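Local coordinates for 5-dehydro-2-deoxygluconokinase (Bacillus halodurans C-125, PDB 2QCV), which probably phosphorylates 5-dehydro-2-deoxy-D-gluconate with ATP, a step of myo-inositol degradation, as a member of the PfkB carbohydrate kinase family, at the interface of chains A and B. Residues are numbered along the deposited sequence; one frame, centred on the assembly and turned at random. Chains: chain A/B, Putative 5-dehydro-2-deoxygluconokinase.

Contact 1: the interface of chains A and B. Residues chain A 33-37; chain B 41, 75.
The ring of B:Phe75 receives chain A along its rim: the backbone of A:Glu34 and the methylselenyl end of A:Met37 both lie over the CD1-CE1 rim, raised towards the face that B:Lys41 covers. On that face CE of B:Lys41, from the same chain, stands 3.6 Å above the ring plane, over its centre. At the edge, CD1 of B:Phe75 lies 3.4 Å from the carbonyl O of A:Glu34. The neighbouring CE1 of B:Phe75 lies 3.9 Å from the methyl CE of A:Met37. A:Met37, a selenomethionine bent at chi2 and chi3, crosses both the phenylalanine and the lysine at about a right angle, so that selenium and methyl fill the angle between aliphatic chain and ring.

B:Lys41 makes the main polar contact. Its CG is anti to the backbone N, and with a bend at chi3 (72°) CE lies over the ring while NZ reaches past the rim to the 3-10 helix 33-35 and the loop residue A:Thr36 that follows. There NZ donates to the carbonyl O of A:Thr36 at 2.8 Å, approaching 33° off the carbonyl plane. It also hydrogen-bonds to the O of A:Met33 at 2.9 Å, while its bond to the O of A:Glu34 is weak. Three backbone carbonyls thus gather round one cationic nitrogen; the carboxylate of A:Glu34 is too distant to pair with it. At the other end of the residue, the backbone N of B:Lys41 donates to the O of A:Met37 at 2.9 Å, nearly straight at the hydrogen (177°), and water 1 links that O to the O of B:Lys41.

By gripping B:Lys41 at both ends, the 33-37 turn ties strand 38-44 and helix 71-82 of one subunit to its neighbour, if this pair is also the dimer in solution. The partner strand element probably belongs to the lid that PfkB kinases use for substrate enclosure and often for dimerisation, so the contact plausibly steadies that lid.

Contact 2: the interface of chains A and B. Residues chain A 119-120; chain B 119-120.
The loops bearing A:Gln119 and B:Asp120 face each other across a two-fold axis, each with a glutamine of extended backbone followed by an aspartate in the left-handed helical region, a turn after which both side chains of a loop point to the partner.

The glutamine chains reach across fully stretched: CG of A:Gln119 is anti to the backbone N and the chain stays extended beyond it, carrying the amide to the opposite aspartate. NE2 of A:Gln119 donates to the carboxylate OD2 of B:Asp120 at 2.8 Å, and NE2 of B:Gln119 returns the same bond to OD2 of A:Asp120. Each bond is bent, 136° at the hydrogen, and the acceptor is tilted 17° out of the amide plane. OD2 accepts through its anti lone pair, on the side away from OD1, and amide and carboxylate planes stand 72° apart, so this is a crossed rather than a coplanar pairing.

Near the axis the glutamines cross at about a right angle. The two NE2 atoms of A:Gln119 and B:Gln119 are modelled 2.8 Å apart; as built, both are donors, so this pair is doubtful and counts as no bond. Turning over one amide would relieve it, but would set that OE1 against the carboxylate OD2 and cost the bond to that aspartate, so the pair stays doubtful. The OD2 atoms of A:Asp120 and B:Asp120 are 5.3 Å apart, and the amide hydrogens between these like charges may ease their mutual repulsion. With an alanine in place of A:Gln119, the carboxylate of B:Asp120 would probably be left without its amide donor from across the axis and be set free to turn.

The reciprocal bonds form a small polar bridge between the loops following strand 111-117, probably fixing the register of the two subunits if this pair is the biological dimer.

Contact 1: the interface of chains A and B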
HETATM    1  N   MSE A  33      -3.827  14.017  28.027  1.00 35.09           N
HETATM    2  CA  MSE A  33      -5.008  13.846  27.206  1.00 36.15           C
HETATM    3  C   MSE A  33      -5.828  12.629  27.645  1.00 32.67           C
HETATM    4  O   MSE A  33      -7.037  12.605  27.451  1.00 32.79           O
HETATM    5  CB  MSE A  33      -4.624  13.708  25.725  1.00 33.37           C
HETATM    6  CG  MSE A  33      -5.807  13.425  24.815  1.00 43.82           C
HETATM    7 SE   MSE A  33      -5.240  13.020  22.999  0.75 44.24          SE
HETATM    8  CE  MSE A  33      -4.259  14.613  22.772  1.00 34.01           C
ATOM      9  N   GLU A  34      -5.186  11.614  28.212  1.00 33.17           N
ATOM     10  CA  GLU A  34      -5.924  10.453  28.745  1.00 31.68           C
ATOM     11  C   GLU A  34      -7.054  10.917  29.680  1.00 34.57           C
ATOM     12  O   GLU A  34      -8.128  10.319  29.721  1.00 33.07           O
ATOM     13  CB  GLU A  34      -5.002   9.539  29.554  1.00 35.23           C
ATOM     14  CG  GLU A  34      -3.936   8.838  28.759  1.00 36.75           C
ATOM     15  CD  GLU A  34      -2.608   9.579  28.667  1.00 39.58           C
ATOM     16  OE1 GLU A  34      -2.575  10.821  28.590  1.00 34.02           O
ATOM     17  OE2 GLU A  34      -1.566   8.899  28.641  1.00 39.08           O
ATOM     18  N   GLU A  35      -6.794  11.994  30.423  1.00 35.47           N
ATOM     19  CA  GLU A  35      -7.742  12.539  31.387  1.00 37.79           C
ATOM     20  C   GLU A  35      -8.701  13.588  30.806  1.00 37.01           C
ATOM     21  O   GLU A  35      -9.606  14.038  31.512  1.00 36.46           O
ATOM     22  CB  GLU A  35      -6.979  13.164  32.562  1.00 39.50           C
ATOM     23  CG  GLU A  35      -6.029  12.206  33.262  1.00 43.86           C
ATOM     24  CD  GLU A  35      -5.227  12.865  34.384  1.00 45.52           C
ATOM     25  OE1 GLU A  35      -5.526  14.023  34.770  1.00 49.96           O
ATOM     26  OE2 GLU A  35      -4.285  12.214  34.873  1.00 54.73           O
ATOM     27  N   THR A  36      -8.504  13.967  29.538  1.00 35.78           N
ATOM     28  CA  THR A  36      -9.365  14.920  28.846  1.00 34.46           C
ATOM     29  C   THR A  36     -10.529  14.155  28.297  1.00 34.17           C
ATOM     30  O   THR A  36     -10.337  13.287  27.441  1.00 34.27           O
ATOM     31  CB  THR A  36      -8.649  15.591  27.662  1.00 36.25           C
ATOM     32  OG1 THR A  36      -7.604  16.431  28.149  1.00 35.01           O
ATOM     33  CG2 THR A  36      -9.627  16.409  26.806  1.00 33.97           C
HETATM   34  N   MSE A  37     -11.727  14.494  28.768  1.00 31.44           N
HETATM   35  CA  MSE A  37     -12.938  13.784  28.446  1.00 30.28           C
HETATM   36  C   MSE A  37     -13.783  14.443  27.374  1.00 30.55           C
HETATM   37  O   MSE A  37     -14.673  13.793  26.835  1.00 30.26           O
HETATM   38  CB  MSE A  37     -13.776  13.624  29.702  1.00 30.89           C
HETATM   39  CG  MSE A  37     -13.066  12.808  30.804  1.00 38.91           C
HETATM   40 SE   MSE A  37     -12.239  11.103  30.174  0.75 49.42          SE
HETATM   41  CE  MSE A  37     -13.806  10.133  29.637  1.00 38.59           C
TER
ATOM     42  N   LYS B  41     -15.493  11.806  24.894  1.00 30.48           N
ATOM     43  CA  LYS B  41     -14.627  10.652  24.657  1.00 29.35           C
ATOM     44  C   LYS B  41     -15.022   9.450  25.515  1.00 31.04           C
ATOM     45  O   LYS B  41     -15.055   9.530  26.752  1.00 30.72           O
ATOM     46  CB  LYS B  41     -13.194  11.029  24.998  1.00 31.91           C
ATOM     47  CG  LYS B  41     -12.155  10.030  24.622  1.00 30.45           C
ATOM     48  CD  LYS B  41     -10.775  10.462  25.034  1.00 30.10           C
ATOM     49  CE  LYS B  41     -10.592  10.369  26.539  1.00 31.39           C
ATOM     50  NZ  LYS B  41      -9.239  10.779  26.971  1.00 32.45           N
ATOM     51  N   PHE B  75      -5.645   5.663  27.473  1.00 28.70           N
ATOM     52  CA  PHE B  75      -6.972   5.871  28.019  1.00 26.87           C
ATOM     53  C   PHE B  75      -7.829   4.607  28.001  1.00 29.74           C
ATOM     54  O   PHE B  75      -8.515   4.298  28.988  1.00 31.30           O
ATOM     55  CB  PHE B  75      -7.705   6.992  27.292  1.00 28.20           C
ATOM     56  CG  PHE B  75      -9.168   7.024  27.570  1.00 27.80           C
ATOM     57  CD1 PHE B  75      -9.655   7.474  28.789  1.00 31.63           C
ATOM     58  CD2 PHE B  75     -10.082   6.569  26.599  1.00 30.25           C
ATOM     59  CE1 PHE B  75     -11.009   7.470  29.048  1.00 35.52           C
ATOM     60  CE2 PHE B  75     -11.440   6.574  26.844  1.00 33.94           C
ATOM     61  CZ  PHE B  75     -11.915   7.022  28.056  1.00 31.03           C
TER
HETATM   62  O   HOH W   1     -16.352  11.352  28.162  1.00 46.87           O

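Contact 2: the interface of chains A and B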
ATOM      1  N   GLN A 119      -2.501   9.880   7.982  1.00 35.87           N
ATOM      2  CA  GLN A 119      -2.275   8.913   6.897  1.00 37.97           C
ATOM      3  C   GLN A 119      -3.384   8.909   5.844  1.00 36.84           C
ATOM      4  O   GLN A 119      -4.566   8.701   6.146  1.00 32.68           O
ATOM      5  CB  GLN A 119      -2.059   7.483   7.426  1.00 38.38           C
ATOM      6  CG  GLN A 119      -2.130   6.400   6.337  1.00 39.87           C
ATOM      7  CD  GLN A 119      -1.909   5.004   6.856  1.00 45.51           C
ATOM      8  OE1 GLN A 119      -0.907   4.746   7.498  1.00 55.09           O
ATOM      9  NE2 GLN A 119      -2.846   4.090   6.575  1.00 50.57           N
ATOM     10  N   ASP A 120      -2.995   9.110   4.584  1.00 34.86           N
ATOM     11  CA  ASP A 120      -3.947   9.056   3.467  1.00 34.21           C
ATOM     12  C   ASP A 120      -5.134   9.965   3.668  1.00 30.01           C
ATOM     13  O   ASP A 120      -6.257   9.661   3.258  1.00 30.46           O
ATOM     14  CB  ASP A 120      -4.405   7.624   3.197  1.00 37.46           C
ATOM     15  CG  ASP A 120      -3.290   6.779   2.629  1.00 45.68           C
ATOM     16  OD1 ASP A 120      -2.475   7.308   1.834  1.00 53.41           O
ATOM     17  OD2 ASP A 120      -3.215   5.595   2.988  1.00 50.43           O
TER
ATOM     18  N   GLN B 119      -9.087   2.803   8.783  1.00 35.87           N
ATOM     19  CA  GLN B 119      -7.983   2.314   7.944  1.00 37.97           C
ATOM     20  C   GLN B 119      -6.679   2.105   8.714  1.00 36.84           C
ATOM     21  O   GLN B 119      -6.145   3.023   9.351  1.00 32.68           O
ATOM     22  CB  GLN B 119      -7.725   3.227   6.730  1.00 38.38           C
ATOM     23  CG  GLN B 119      -6.401   2.937   6.005  1.00 39.87           C
ATOM     24  CD  GLN B 119      -6.156   3.824   4.813  1.00 45.51           C
ATOM     25  OE1 GLN B 119      -6.993   3.900   3.931  1.00 55.09           O
ATOM     26  NE2 GLN B 119      -5.000   4.498   4.776  1.00 50.57           N
ATOM     27  N   ASP B 120      -6.139   0.888   8.631  1.00 34.86           N
ATOM     28  CA  ASP B 120      -4.850   0.573   9.261  1.00 34.21           C
ATOM     29  C   ASP B 120      -4.816   0.926  10.727  1.00 30.01           C
ATOM     30  O   ASP B 120      -3.785   1.330  11.270  1.00 30.46           O
ATOM     31  CB  ASP B 120      -3.693   1.240   8.519  1.00 37.46           C
ATOM     32  CG  ASP B 120      -3.474   0.626   7.157  1.00 45.68           C
ATOM     33  OD1 ASP B 120      -3.643  -0.612   7.017  1.00 53.41           O
ATOM     34  OD2 ASP B 120      -3.153   1.375   6.225  1.00 50.43           O
TER

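Contact 1 and contact 2 belong to the same two-fold interface, the centres of their C-alpha atoms about 23 Å apart, and they share no residue. Contact 2 straddles the axis and contains both halves of its symmetric exchange. Contact 1 is off-axis and has a twin with the chains exchanged, so the pair of subunits is held at the axis and at two flanking places. The supports differ in kind: backbone carbonyls and apolar packing in contact 1, side-chain amides and carboxylates in contact 2. Such spacing should resist rocking between subunits, although the deposited assembly contains four copies and the structure alone does not establish the oligomeric state in solution.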